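Local coordinates for DNA protection during starvation protein (Mycobacterium smegmatis, PDB 2YW6) that probably oxidises ferrous iron with hydrogen peroxide and stores it as a ferric mineral inside a hollow dodecamer, so shielding DNA from oxidative damage, at residues 36-41 with 52-57; 95-100 with 106-111; 114-119 with 143-148. All coordinates share one frame; numbering follows the deposited sequence.

Contact 1. Residues 36-41 with 52-57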
ATOM      1  N   LYS B  36      -2.888 -26.987  -9.728  1.00 28.79           N
ATOM      2  CA  LYS B  36      -1.551 -26.884  -9.164  1.00 29.86           C
ATOM      3  C   LYS B  36      -0.640 -27.968  -9.734  1.00 30.55           C
ATOM      4  O   LYS B  36       0.518 -27.699 -10.067  1.00 29.84           O
ATOM      5  CB  LYS B  36      -1.618 -27.004  -7.640  1.00 31.14           C
ATOM      6  CG  LYS B  36      -0.835 -25.927  -6.914  1.00 31.85           C
ATOM      7  CD  LYS B  36      -1.355 -24.558  -7.256  1.00 32.34           C
ATOM      8  CE  LYS B  36      -0.545 -23.483  -6.542  1.00 31.84           C
ATOM      9  NZ  LYS B  36       0.863 -23.545  -6.971  1.00 34.57           N
ATOM     10  N   HIS B  37      -1.175 -29.183  -9.853  1.00 32.51           N
ATOM     11  CA  HIS B  37      -0.425 -30.309 -10.400  1.00 33.32           C
ATOM     12  C   HIS B  37       0.152 -30.000 -11.781  1.00 32.69           C
ATOM     13  O   HIS B  37       1.316 -30.294 -12.044  1.00 33.35           O
ATOM     14  CB  HIS B  37      -1.308 -31.563 -10.513  1.00 33.90           C
ATOM     15  CG  HIS B  37      -0.607 -32.739 -11.130  1.00 33.65           C
ATOM     16  ND1 HIS B  37       0.197 -33.598 -10.407  1.00 32.25           N
ATOM     17  CD2 HIS B  37      -0.550 -33.171 -12.416  1.00 32.12           C
ATOM     18  CE1 HIS B  37       0.716 -34.501 -11.219  1.00 31.38           C
ATOM     19  NE2 HIS B  37       0.283 -34.265 -12.441  1.00 30.97           N
ATOM     20  N   VAL B  38      -0.659 -29.423 -12.666  1.00 33.28           N
ATOM     21  CA  VAL B  38      -0.164 -29.120 -14.005  1.00 36.26           C
ATOM     22  C   VAL B  38       0.818 -27.957 -13.939  1.00 36.84           C
ATOM     23  O   VAL B  38       1.798 -27.924 -14.688  1.00 37.70           O
ATOM     24  CB  VAL B  38      -1.313 -28.788 -15.023  1.00 35.37           C
ATOM     25  CG1 VAL B  38      -2.642 -29.352 -14.541  1.00 30.99           C
ATOM     26  CG2 VAL B  38      -1.386 -27.295 -15.276  1.00 32.85           C
ATOM     27  N   HIS B  39       0.566 -27.008 -13.037  1.00 38.39           N
ATOM     28  CA  HIS B  39       1.463 -25.875 -12.889  1.00 39.36           C
ATOM     29  C   HIS B  39       2.866 -26.406 -12.626  1.00 39.60           C
ATOM     30  O   HIS B  39       3.849 -25.900 -13.175  1.00 38.75           O
ATOM     31  CB  HIS B  39       1.035 -24.990 -11.720  1.00 40.88           C
ATOM     32  CG  HIS B  39       1.956 -23.833 -11.468  1.00 46.04           C
ATOM     33  ND1 HIS B  39       1.536 -22.521 -11.516  1.00 46.80           N
ATOM     34  CD2 HIS B  39       3.277 -23.792 -11.165  1.00 47.17           C
ATOM     35  CE1 HIS B  39       2.556 -21.724 -11.256  1.00 47.18           C
ATOM     36  NE2 HIS B  39       3.625 -22.469 -11.039  1.00 47.04           N
ATOM     37  N   TRP B  40       2.946 -27.435 -11.787  1.00 37.74           N
ATOM     38  CA  TRP B  40       4.226 -28.024 -11.429  1.00 35.75           C
ATOM     39  C   TRP B  40       4.821 -28.918 -12.507  1.00 35.50           C
ATOM     40  O   TRP B  40       6.040 -29.056 -12.609  1.00 36.07           O
ATOM     41  CB  TRP B  40       4.090 -28.831 -10.134  1.00 34.10           C
ATOM     42  CG  TRP B  40       3.621 -28.029  -8.961  1.00 32.19           C
ATOM     43  CD1 TRP B  40       3.840 -26.699  -8.736  1.00 31.51           C
ATOM     44  CD2 TRP B  40       2.891 -28.512  -7.824  1.00 31.20           C
ATOM     45  NE1 TRP B  40       3.293 -26.326  -7.535  1.00 31.80           N
ATOM     46  CE2 TRP B  40       2.707 -27.415  -6.956  1.00 30.86           C
ATOM     47  CE3 TRP B  40       2.380 -29.760  -7.459  1.00 32.27           C
ATOM     48  CZ2 TRP B  40       2.024 -27.533  -5.736  1.00 29.46           C
ATOM     49  CZ3 TRP B  40       1.697 -29.873  -6.238  1.00 31.47           C
ATOM     50  CH2 TRP B  40       1.532 -28.763  -5.398  1.00 30.57           C
ATOM     51  N   ASN B  41       3.974 -29.516 -13.330  1.00 34.15           N
ATOM     52  CA  ASN B  41       4.476 -30.431 -14.337  1.00 34.59           C
ATOM     53  C   ASN B  41       4.546 -29.973 -15.791  1.00 36.76           C
ATOM     54  O   ASN B  41       4.897 -30.779 -16.667  1.00 35.58           O
ATOM     55  CB  ASN B  41       3.711 -31.755 -14.232  1.00 33.59           C
ATOM     56  CG  ASN B  41       4.054 -32.521 -12.958  1.00 33.88           C
ATOM     57  OD1 ASN B  41       3.396 -32.383 -11.924  1.00 33.78           O
ATOM     58  ND2 ASN B  41       5.115 -33.313 -13.024  1.00 33.35           N
ATOM     59  N   GLU B  52       1.563 -18.272 -15.296  1.00 48.42           N
ATOM     60  CA  GLU B  52       0.911 -16.981 -15.165  1.00 49.67           C
ATOM     61  C   GLU B  52      -0.602 -17.113 -15.184  1.00 48.70           C
ATOM     62  O   GLU B  52      -1.299 -16.484 -14.400  1.00 47.87           O
ATOM     63  CB  GLU B  52       1.318 -16.071 -16.322  1.00 53.92           C
ATOM     64  CG  GLU B  52       1.846 -14.729 -15.893  1.00 61.80           C
ATOM     65  CD  GLU B  52       3.349 -14.722 -15.837  1.00 65.30           C
ATOM     66  OE1 GLU B  52       3.974 -14.683 -16.920  1.00 66.53           O
ATOM     67  OE2 GLU B  52       3.905 -14.774 -14.717  1.00 66.44           O
ATOM     68  N   MET B  53      -1.102 -17.923 -16.104  1.00 46.99           N
ATOM     69  CA  MET B  53      -2.535 -18.119 -16.259  1.00 44.81           C
ATOM     70  C   MET B  53      -3.171 -18.954 -15.137  1.00 41.18           C
ATOM     71  O   MET B  53      -4.268 -18.642 -14.668  1.00 40.32           O
ATOM     72  CB  MET B  53      -2.804 -18.751 -17.627  1.00 46.43           C
ATOM     73  CG  MET B  53      -4.259 -19.049 -17.923  1.00 50.50           C
ATOM     74  SD  MET B  53      -4.435 -19.892 -19.503  1.00 53.16           S
ATOM     75  CE  MET B  53      -4.107 -21.578 -19.066  1.00 52.50           C
ATOM     76  N   ILE B  54      -2.470 -20.001 -14.706  1.00 36.75           N
ATOM     77  CA  ILE B  54      -2.962 -20.889 -13.652  1.00 36.39           C
ATOM     78  C   ILE B  54      -3.029 -20.270 -12.261  1.00 36.78           C
ATOM     79  O   ILE B  54      -4.033 -20.425 -11.562  1.00 36.46           O
ATOM     80  CB  ILE B  54      -2.094 -22.155 -13.559  1.00 28.68           C
ATOM     81  CG1 ILE B  54      -2.370 -23.057 -14.757  1.00 24.29           C
ATOM     82  CG2 ILE B  54      -2.388 -22.923 -12.272  1.00 22.31           C
ATOM     83  CD1 ILE B  54      -1.294 -24.104 -14.916  1.00 19.10           C
ATOM     84  N   ASP B  55      -1.959 -19.593 -11.858  1.00 38.55           N
ATOM     85  CA  ASP B  55      -1.895 -18.974 -10.534  1.00 41.14           C
ATOM     86  C   ASP B  55      -3.191 -18.281 -10.070  1.00 38.61           C
ATOM     87  O   ASP B  55      -3.764 -18.643  -9.032  1.00 37.03           O
ATOM     88  CB  ASP B  55      -0.713 -17.998 -10.475  1.00 46.37           C
ATOM     89  CG  ASP B  55       0.625 -18.715 -10.372  1.00 52.95           C
ATOM     90  OD1 ASP B  55       1.672 -18.072 -10.604  1.00 53.65           O
ATOM     91  OD2 ASP B  55       0.625 -19.925 -10.046  1.00 55.52           O
ATOM     92  N   PRO B  56      -3.665 -17.277 -10.824  1.00 32.12           N
ATOM     93  CA  PRO B  56      -4.896 -16.608 -10.397  1.00 32.07           C
ATOM     94  C   PRO B  56      -6.099 -17.557 -10.342  1.00 31.14           C
ATOM     95  O   PRO B  56      -6.930 -17.438  -9.439  1.00 30.10           O
ATOM     96  CB  PRO B  56      -5.050 -15.477 -11.417  1.00 28.05           C
ATOM     97  CG  PRO B  56      -4.360 -16.022 -12.630  1.00 28.91           C
ATOM     98  CD  PRO B  56      -3.131 -16.667 -12.050  1.00 28.49           C
ATOM     99  N   GLN B  57      -6.185 -18.507 -11.275  1.00 30.36           N
ATOM    100  CA  GLN B  57      -7.309 -19.451 -11.277  1.00 29.78           C
ATOM    101  C   GLN B  57      -7.287 -20.323 -10.015  1.00 27.81           C
ATOM    102  O   GLN B  57      -8.341 -20.644  -9.452  1.00 28.30           O
ATOM    103  CB  GLN B  57      -7.267 -20.347 -12.526  1.00 30.27           C
ATOM    104  CG  GLN B  57      -8.449 -21.314 -12.646  1.00 28.95           C
ATOM    105  CD  GLN B  57      -9.755 -20.611 -13.021  1.00 29.55           C
ATOM    106  OE1 GLN B  57      -9.862 -19.387 -12.952  1.00 30.74           O
ATOM    107  NE2 GLN B  57     -10.751 -21.386 -13.408  1.00 27.24           N
TER

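Contact 2. Residues 95-100 with 106-111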
ATOM      1  N   TYR B  95      -6.627 -36.714 -12.774  1.00 47.62           N
ATOM      2  CA  TYR B  95      -5.715 -36.153 -13.768  1.00 42.90           C
ATOM      3  C   TYR B  95      -4.492 -37.042 -13.879  1.00 43.38           C
ATOM      4  O   TYR B  95      -3.760 -37.230 -12.916  1.00 44.19           O
ATOM      5  CB  TYR B  95      -5.296 -34.721 -13.388  1.00 37.20           C
ATOM      6  CG  TYR B  95      -4.682 -33.932 -14.538  1.00 30.19           C
ATOM      7  CD1 TYR B  95      -5.493 -33.290 -15.486  1.00 27.57           C
ATOM      8  CD2 TYR B  95      -3.297 -33.816 -14.672  1.00 26.98           C
ATOM      9  CE1 TYR B  95      -4.936 -32.547 -16.535  1.00 25.34           C
ATOM     10  CE2 TYR B  95      -2.732 -33.078 -15.720  1.00 26.87           C
ATOM     11  CZ  TYR B  95      -3.562 -32.441 -16.638  1.00 24.44           C
ATOM     12  OH  TYR B  95      -3.012 -31.658 -17.622  1.00 24.97           O
ATOM     13  N   SER B  96      -4.265 -37.577 -15.069  1.00 44.95           N
ATOM     14  CA  SER B  96      -3.160 -38.492 -15.272  1.00 47.67           C
ATOM     15  C   SER B  96      -2.002 -38.025 -16.143  1.00 47.99           C
ATOM     16  O   SER B  96      -1.145 -38.831 -16.508  1.00 47.32           O
ATOM     17  CB  SER B  96      -3.711 -39.819 -15.800  1.00 51.37           C
ATOM     18  OG  SER B  96      -4.749 -39.597 -16.742  1.00 54.05           O
ATOM     19  N   VAL B  97      -1.962 -36.741 -16.488  1.00 45.96           N
ATOM     20  CA  VAL B  97      -0.853 -36.240 -17.294  1.00 43.07           C
ATOM     21  C   VAL B  97       0.178 -35.726 -16.303  1.00 46.13           C
ATOM     22  O   VAL B  97      -0.164 -34.944 -15.413  1.00 41.92           O
ATOM     23  CB  VAL B  97      -1.265 -35.070 -18.203  1.00 42.40           C
ATOM     24  CG1 VAL B  97      -0.085 -34.657 -19.059  1.00 39.64           C
ATOM     25  CG2 VAL B  97      -2.453 -35.461 -19.064  1.00 42.35           C
ATOM     26  N   GLU B  98       1.428 -36.155 -16.451  1.00 47.94           N
ATOM     27  CA  GLU B  98       2.480 -35.725 -15.535  1.00 50.38           C
ATOM     28  C   GLU B  98       3.451 -34.745 -16.168  1.00 51.85           C
ATOM     29  O   GLU B  98       3.027 -33.789 -16.807  1.00 46.17           O
ATOM     30  CB  GLU B  98       3.203 -36.951 -14.997  1.00 57.13           C
ATOM     31  CG  GLU B  98       2.328 -37.750 -14.053  1.00 72.77           C
ATOM     32  CD  GLU B  98       2.745 -39.197 -13.948  1.00 79.53           C
ATOM     33  OE1 GLU B  98       3.946 -39.463 -13.725  1.00 81.63           O
ATOM     34  OE2 GLU B  98       1.864 -40.072 -14.081  1.00 82.33           O
ATOM     35  N   ARG B  99       4.745 -34.960 -15.973  1.00 53.97           N
ATOM     36  CA  ARG B  99       5.751 -34.078 -16.568  1.00 54.50           C
ATOM     37  C   ARG B  99       5.357 -34.034 -18.051  1.00 54.81           C
ATOM     38  O   ARG B  99       5.285 -35.079 -18.697  1.00 49.88           O
ATOM     39  CB  ARG B  99       7.134 -34.711 -16.414  1.00 60.26           C
ATOM     40  CG  ARG B  99       8.315 -33.809 -16.711  1.00 78.28           C
ATOM     41  CD  ARG B  99       8.901 -33.285 -15.415  1.00 88.23           C
ATOM     42  NE  ARG B  99      10.278 -32.820 -15.558  1.00 91.42           N
ATOM     43  CZ  ARG B  99      11.054 -32.483 -14.531  1.00 92.37           C
ATOM     44  NH1 ARG B  99      10.586 -32.564 -13.292  1.00 91.09           N
ATOM     45  NH2 ARG B  99      12.298 -32.069 -14.740  1.00 92.88           N
ATOM     46  N   ASP B 100       5.080 -32.860 -18.602  1.00 54.67           N
ATOM     47  CA  ASP B 100       4.683 -32.820 -20.003  1.00 53.89           C
ATOM     48  C   ASP B 100       4.635 -31.403 -20.548  1.00 52.91           C
ATOM     49  O   ASP B 100       4.881 -30.445 -19.825  1.00 47.52           O
ATOM     50  CB  ASP B 100       3.321 -33.512 -20.177  1.00 64.39           C
ATOM     51  CG  ASP B 100       3.250 -34.356 -21.440  1.00 80.65           C
ATOM     52  OD1 ASP B 100       2.357 -35.221 -21.543  1.00 89.06           O
ATOM     53  OD2 ASP B 100       4.089 -34.155 -22.338  1.00 89.86           O
ATOM     54  N   LEU B 106      -2.768 -28.562 -21.588  1.00 33.52           N
ATOM     55  CA  LEU B 106      -3.900 -27.701 -21.895  1.00 33.69           C
ATOM     56  C   LEU B 106      -5.073 -28.481 -22.472  1.00 32.85           C
ATOM     57  O   LEU B 106      -6.224 -28.244 -22.104  1.00 34.14           O
ATOM     58  CB  LEU B 106      -3.459 -26.554 -22.810  1.00 35.03           C
ATOM     59  CG  LEU B 106      -3.170 -25.261 -22.020  1.00 38.72           C
ATOM     60  CD1 LEU B 106      -2.483 -25.539 -20.685  1.00 38.55           C
ATOM     61  CD2 LEU B 106      -2.306 -24.365 -22.865  1.00 40.46           C
ATOM     62  N   ALA B 107      -4.778 -29.434 -23.345  1.00 32.15           N
ATOM     63  CA  ALA B 107      -5.813 -30.257 -23.954  1.00 31.61           C
ATOM     64  C   ALA B 107      -6.560 -31.003 -22.855  1.00 31.02           C
ATOM     65  O   ALA B 107      -7.799 -31.051 -22.852  1.00 31.22           O
ATOM     66  CB  ALA B 107      -5.185 -31.249 -24.938  1.00 31.70           C
ATOM     67  N   ALA B 108      -5.796 -31.575 -21.920  1.00 28.57           N
ATOM     68  CA  ALA B 108      -6.361 -32.322 -20.798  1.00 27.25           C
ATOM     69  C   ALA B 108      -7.212 -31.405 -19.922  1.00 28.10           C
ATOM     70  O   ALA B 108      -8.316 -31.782 -19.527  1.00 26.84           O
ATOM     71  CB  ALA B 108      -5.234 -32.969 -19.959  1.00 21.15           C
ATOM     72  N   LEU B 109      -6.698 -30.206 -19.631  1.00 29.41           N
ATOM     73  CA  LEU B 109      -7.414 -29.231 -18.795  1.00 32.93           C
ATOM     74  C   LEU B 109      -8.694 -28.735 -19.449  1.00 35.12           C
ATOM     75  O   LEU B 109      -9.692 -28.491 -18.764  1.00 33.81           O
ATOM     76  CB  LEU B 109      -6.525 -28.023 -18.469  1.00 35.19           C
ATOM     77  CG  LEU B 109      -5.651 -28.085 -17.215  1.00 36.71           C
ATOM     78  CD1 LEU B 109      -4.937 -26.770 -17.080  1.00 36.07           C
ATOM     79  CD2 LEU B 109      -6.494 -28.352 -15.978  1.00 38.09           C
ATOM     80  N   ASP B 110      -8.657 -28.565 -20.767  1.00 35.21           N
ATOM     81  CA  ASP B 110      -9.838 -28.131 -21.502  1.00 34.43           C
ATOM     82  C   ASP B 110     -10.929 -29.173 -21.224  1.00 34.01           C
ATOM     83  O   ASP B 110     -12.096 -28.835 -20.959  1.00 30.06           O
ATOM     84  CB  ASP B 110      -9.534 -28.087 -23.003  1.00 38.17           C
ATOM     85  CG  ASP B 110     -10.673 -27.497 -23.812  1.00 41.44           C
ATOM     86  OD1 ASP B 110     -10.724 -27.741 -25.033  1.00 45.31           O
ATOM     87  OD2 ASP B 110     -11.512 -26.777 -23.236  1.00 44.72           O
ATOM     88  N   LEU B 111     -10.530 -30.443 -21.295  1.00 32.90           N
ATOM     89  CA  LEU B 111     -11.436 -31.562 -21.054  1.00 33.01           C
ATOM     90  C   LEU B 111     -11.986 -31.487 -19.635  1.00 32.77           C
ATOM     91  O   LEU B 111     -13.193 -31.616 -19.423  1.00 32.47           O
ATOM     92  CB  LEU B 111     -10.693 -32.886 -21.259  1.00 33.26           C
ATOM     93  CG  LEU B 111     -11.130 -33.834 -22.386  1.00 36.68           C
ATOM     94  CD1 LEU B 111     -12.035 -33.135 -23.409  1.00 35.02           C
ATOM     95  CD2 LEU B 111      -9.866 -34.390 -23.047  1.00 36.81           C
TER

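Contact 3. Residues 114-119 with 143-148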
ATOM      1  N   ASN B 114     -14.665 -28.953 -19.374  1.00 29.84           N
ATOM      2  CA  ASN B 114     -15.931 -29.252 -20.037  1.00 30.21           C
ATOM      3  C   ASN B 114     -16.840 -29.857 -18.962  1.00 30.21           C
ATOM      4  O   ASN B 114     -18.003 -29.465 -18.821  1.00 27.45           O
ATOM      5  CB  ASN B 114     -15.754 -30.244 -21.204  1.00 31.50           C
ATOM      6  CG  ASN B 114     -15.302 -29.569 -22.511  1.00 34.82           C
ATOM      7  OD1 ASN B 114     -15.561 -28.384 -22.738  1.00 32.82           O
ATOM      8  ND2 ASN B 114     -14.649 -30.342 -23.387  1.00 35.05           N
ATOM      9  N   GLY B 115     -16.295 -30.795 -18.190  1.00 29.99           N
ATOM     10  CA  GLY B 115     -17.081 -31.418 -17.143  1.00 30.58           C
ATOM     11  C   GLY B 115     -17.516 -30.421 -16.083  1.00 31.51           C
ATOM     12  O   GLY B 115     -18.693 -30.386 -15.692  1.00 29.69           O
ATOM     13  N   VAL B 116     -16.559 -29.612 -15.624  1.00 32.56           N
ATOM     14  CA  VAL B 116     -16.795 -28.604 -14.586  1.00 33.72           C
ATOM     15  C   VAL B 116     -17.868 -27.597 -14.990  1.00 32.29           C
ATOM     16  O   VAL B 116     -18.793 -27.318 -14.227  1.00 32.83           O
ATOM     17  CB  VAL B 116     -15.470 -27.852 -14.242  1.00 35.81           C
ATOM     18  CG1 VAL B 116     -15.695 -26.816 -13.128  1.00 33.94           C
ATOM     19  CG2 VAL B 116     -14.414 -28.857 -13.819  1.00 34.18           C
ATOM     20  N   ILE B 117     -17.747 -27.065 -16.200  1.00 31.39           N
ATOM     21  CA  ILE B 117     -18.708 -26.089 -16.686  1.00 32.65           C
ATOM     22  C   ILE B 117     -20.062 -26.720 -16.904  1.00 37.36           C
ATOM     23  O   ILE B 117     -21.080 -26.158 -16.491  1.00 34.62           O
ATOM     24  CB  ILE B 117     -18.231 -25.432 -18.000  1.00 28.43           C
ATOM     25  CG1 ILE B 117     -16.929 -24.673 -17.733  1.00 25.09           C
ATOM     26  CG2 ILE B 117     -19.322 -24.502 -18.556  1.00 22.28           C
ATOM     27  CD1 ILE B 117     -16.269 -24.121 -18.972  1.00 25.51           C
ATOM     28  N   GLU B 118     -20.086 -27.880 -17.554  1.00 41.10           N
ATOM     29  CA  GLU B 118     -21.353 -28.559 -17.795  1.00 43.04           C
ATOM     30  C   GLU B 118     -22.042 -28.870 -16.462  1.00 40.56           C
ATOM     31  O   GLU B 118     -23.249 -28.646 -16.305  1.00 36.10           O
ATOM     32  CB  GLU B 118     -21.147 -29.852 -18.573  1.00 54.02           C
ATOM     33  CG  GLU B 118     -22.461 -30.488 -18.981  1.00 77.27           C
ATOM     34  CD  GLU B 118     -22.278 -31.805 -19.693  1.00 87.65           C
ATOM     35  OE1 GLU B 118     -23.289 -32.380 -20.148  1.00 91.03           O
ATOM     36  OE2 GLU B 118     -21.125 -32.267 -19.797  1.00 91.76           O
ATOM     37  N   ASP B 119     -21.276 -29.377 -15.501  1.00 36.22           N
ATOM     38  CA  ASP B 119     -21.831 -29.691 -14.192  1.00 34.16           C
ATOM     39  C   ASP B 119     -22.345 -28.448 -13.480  1.00 32.85           C
ATOM     40  O   ASP B 119     -23.340 -28.505 -12.748  1.00 34.34           O
ATOM     41  CB  ASP B 119     -20.781 -30.363 -13.310  1.00 35.07           C
ATOM     42  CG  ASP B 119     -20.558 -31.816 -13.677  1.00 39.84           C
ATOM     43  OD1 ASP B 119     -19.678 -32.467 -13.057  1.00 39.45           O
ATOM     44  OD2 ASP B 119     -21.273 -32.303 -14.584  1.00 41.32           O
ATOM     45  N   GLY B 143     -18.866 -17.709 -14.604  1.00 35.19           N
ATOM     46  CA  GLY B 143     -18.248 -16.682 -15.427  1.00 37.17           C
ATOM     47  C   GLY B 143     -16.739 -16.850 -15.524  1.00 38.22           C
ATOM     48  O   GLY B 143     -16.164 -16.804 -16.618  1.00 38.55           O
ATOM     49  N   GLU B 144     -16.091 -17.052 -14.380  1.00 37.72           N
ATOM     50  CA  GLU B 144     -14.646 -17.230 -14.345  1.00 36.99           C
ATOM     51  C   GLU B 144     -14.242 -18.609 -14.854  1.00 36.03           C
ATOM     52  O   GLU B 144     -13.285 -18.725 -15.612  1.00 35.24           O
ATOM     53  CB  GLU B 144     -14.130 -16.998 -12.928  1.00 38.59           C
ATOM     54  CG  GLU B 144     -14.317 -15.562 -12.471  1.00 39.56           C
ATOM     55  CD  GLU B 144     -13.463 -14.584 -13.269  1.00 40.27           C
ATOM     56  OE1 GLU B 144     -13.651 -13.360 -13.133  1.00 39.86           O
ATOM     57  OE2 GLU B 144     -12.593 -15.044 -14.031  1.00 41.55           O
ATOM     58  N   LEU B 145     -14.974 -19.650 -14.455  1.00 34.40           N
ATOM     59  CA  LEU B 145     -14.688 -21.004 -14.928  1.00 31.94           C
ATOM     60  C   LEU B 145     -14.683 -21.055 -16.447  1.00 32.72           C
ATOM     61  O   LEU B 145     -13.810 -21.667 -17.048  1.00 33.54           O
ATOM     62  CB  LEU B 145     -15.737 -21.995 -14.423  1.00 30.27           C
ATOM     63  CG  LEU B 145     -15.534 -22.697 -13.077  1.00 28.58           C
ATOM     64  CD1 LEU B 145     -14.245 -22.206 -12.413  1.00 26.38           C
ATOM     65  CD2 LEU B 145     -16.757 -22.459 -12.195  1.00 24.72           C
ATOM     66  N   GLU B 146     -15.665 -20.416 -17.068  1.00 35.13           N
ATOM     67  CA  GLU B 146     -15.756 -20.406 -18.522  1.00 36.87           C
ATOM     68  C   GLU B 146     -14.714 -19.519 -19.187  1.00 36.98           C
ATOM     69  O   GLU B 146     -14.183 -19.863 -20.241  1.00 37.31           O
ATOM     70  CB  GLU B 146     -17.156 -19.985 -18.944  1.00 37.12           C
ATOM     71  CG  GLU B 146     -18.147 -21.117 -18.844  1.00 40.77           C
ATOM     72  CD  GLU B 146     -19.574 -20.648 -18.923  1.00 41.13           C
ATOM     73  OE1 GLU B 146     -19.826 -19.662 -19.651  1.00 41.43           O
ATOM     74  OE2 GLU B 146     -20.435 -21.276 -18.268  1.00 39.46           O
ATOM     75  N   LYS B 147     -14.429 -18.371 -18.580  1.00 38.14           N
ATOM     76  CA  LYS B 147     -13.421 -17.486 -19.133  1.00 38.19           C
ATOM     77  C   LYS B 147     -12.079 -18.216 -19.121  1.00 37.36           C
ATOM     78  O   LYS B 147     -11.332 -18.188 -20.095  1.00 40.91           O
ATOM     79  CB  LYS B 147     -13.304 -16.199 -18.311  1.00 36.85           C
ATOM     80  CG  LYS B 147     -12.208 -15.281 -18.840  1.00 35.26           C
ATOM     81  CD  LYS B 147     -11.587 -14.404 -17.763  1.00 35.95           C
ATOM     82  CE  LYS B 147     -12.407 -13.158 -17.522  1.00 35.68           C
ATOM     83  NZ  LYS B 147     -11.635 -12.130 -16.764  1.00 36.98           N
ATOM     84  N   PHE B 148     -11.773 -18.875 -18.014  1.00 34.74           N
ATOM     85  CA  PHE B 148     -10.517 -19.597 -17.904  1.00 34.53           C
ATOM     86  C   PHE B 148     -10.347 -20.659 -18.991  1.00 34.98           C
ATOM     87  O   PHE B 148      -9.262 -20.794 -19.569  1.00 33.63           O
ATOM     88  CB  PHE B 148     -10.395 -20.266 -16.532  1.00 31.10           C
ATOM     89  CG  PHE B 148      -9.058 -20.897 -16.299  1.00 27.91           C
ATOM     90  CD1 PHE B 148      -7.962 -20.120 -15.932  1.00 25.81           C
ATOM     91  CD2 PHE B 148      -8.880 -22.264 -16.490  1.00 25.67           C
ATOM     92  CE1 PHE B 148      -6.709 -20.697 -15.757  1.00 25.54           C
ATOM     93  CE2 PHE B 148      -7.633 -22.855 -16.320  1.00 27.10           C
ATOM     94  CZ  PHE B 148      -6.542 -22.074 -15.955  1.00 26.95           C
TER

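Contact 1. Residues 36-41 with 52-57
With CG anti to the backbone N (chi1 177°), the His39 ring leans into the gap toward helix 47-75, where Ile54 meets it. Ile54 keeps CG1 beside its own backbone N, which points CD1 to Val38 and CG2 to the His39 ring. CD1 of Ile54 reaches CG2 of Val38 at 3.2 Å and lies 3.9 Å from CA of His39, while the CG2 methyl of Ile54 comes up to the edge of the histidine ring, near its plane. A branched aliphatic chain suits this place because one branch can touch Val38 and the other His39. Asp55, the exposed member of the contact, follows next in sequence, its carboxylate plane 23° from that of the His39 ring. The two segments run nearly antiparallel, at 156°, with axes 9.8 Å apart. His39 also meets the ring of His51 and packs on Glu70 of a neighbouring subunit, which probably binds iron; this agrees with Dps ferroxidase centres, which are built between subunits. Val38 also packs on His105 and Leu109 of helix 102-127, Met53 packs on Phe148 of helix 132-155, and backbone hydrogen bonding between Asn41 and Asp100 lies next to the pairing of strands 42-43 and 100-101.

Contact 2. Residues 95-100 with 106-111
This is a small apolar contact in which an irregular connection lies against a helix: Tyr95 and Val97, in the loop that leads from helix 83-89 to strand 100-101, pack on Ala108 of helix 102-127. The single methyl of Ala108 receives both. The far end of the tyrosine meets it, with CE1 and OH of Tyr95 each 3.5 Å from CB of Ala108, and the methyl approaches the ring obliquely. From the loop two residues later, CG2 of Val97 touches the same CB at 3.8 Å. Val97 holds CG1 anti to its backbone N (chi1 -177°), which leaves CG2 as the branch that meets the alanine. Along the helix, the N of Leu109 lies near the plane of the tyrosine ring at its edge, 4.3 Å from CE1 of Tyr95. Alanine fits here because its short side chain lets a bulky ring and a branched residue come close to the helix surface. No hydrogen bond joins the two segments; the hydroxyl of Tyr95 bonds to ND1 of His105, one turn earlier on the same helix. Tyrosine thus serves twice, since its ring carbons supply apolar packing while its polar end finds an acceptor or donor in the histidine without leaving the helix it covers.

Contact 3. Residues 114-119 with 143-148
Two long antiparallel helices of the ferritin-like four-helix bundle, 102-127 and 132-155, meet here through Ile117 and Glu146, with Val116 and Leu145 beside them. The axes of the short segments approach to 9.9 Å and run at 151° to each other. Ile117 presents all its outer carbons to the methylene part of Glu146: its CD1 is 3.5 Å from CG of Glu146, and its CG2 3.6 Å from the same CG. With CG2 anti to the backbone N and CG1 beside it (chi1 -62°), the isoleucine spreads both branches toward the glutamate. The Glu146 chain is extended beyond CG and crosses the isoleucine obliquely, bringing OE2 of Glu146 to 3.4 Å from CG2 of Ile117. Toward the bundle interior, CG1 of Val116 approaches CG of Leu145 at 4.1 Å, the two side chains crossing at about a right angle. Helix 12-41 covers this pair, with Leu31 on Val116 and Tyr28 on Leu145. Glutamate is tolerated in this buried seam probably because its carboxylate is paired: OE2 forms a salt bridge with Arg121, and OE1 one with Arg71 of a neighbouring subunit. Its carbon chain therefore completes the apolar packing while two arginines, one across the subunit boundary, probably offset its charge.

In the fold
Contacts 1 and 3 are buried helix-helix packings, each near-antiparallel, and together they draw on all four long helices of the bundle; contact 2 is partly buried and sets a loop against helix 102-127, a helix it shares with contact 3. Contact 3 lies nearest the centre of the chain. Contacts 1 and 2 are joined by His37 NE2 with Val97 O, a probable hydrogen bond, whereas contacts 1 and 3 meet by packing of Gln57 on Phe148. Contact 2 is mainly apolar and has no hydrogen bond between its segments, while contact 1 adds a histidine and an aspartate to its aliphatic core and contact 3 a glutamate paired with arginines. All three lie within reach of neighbouring subunits.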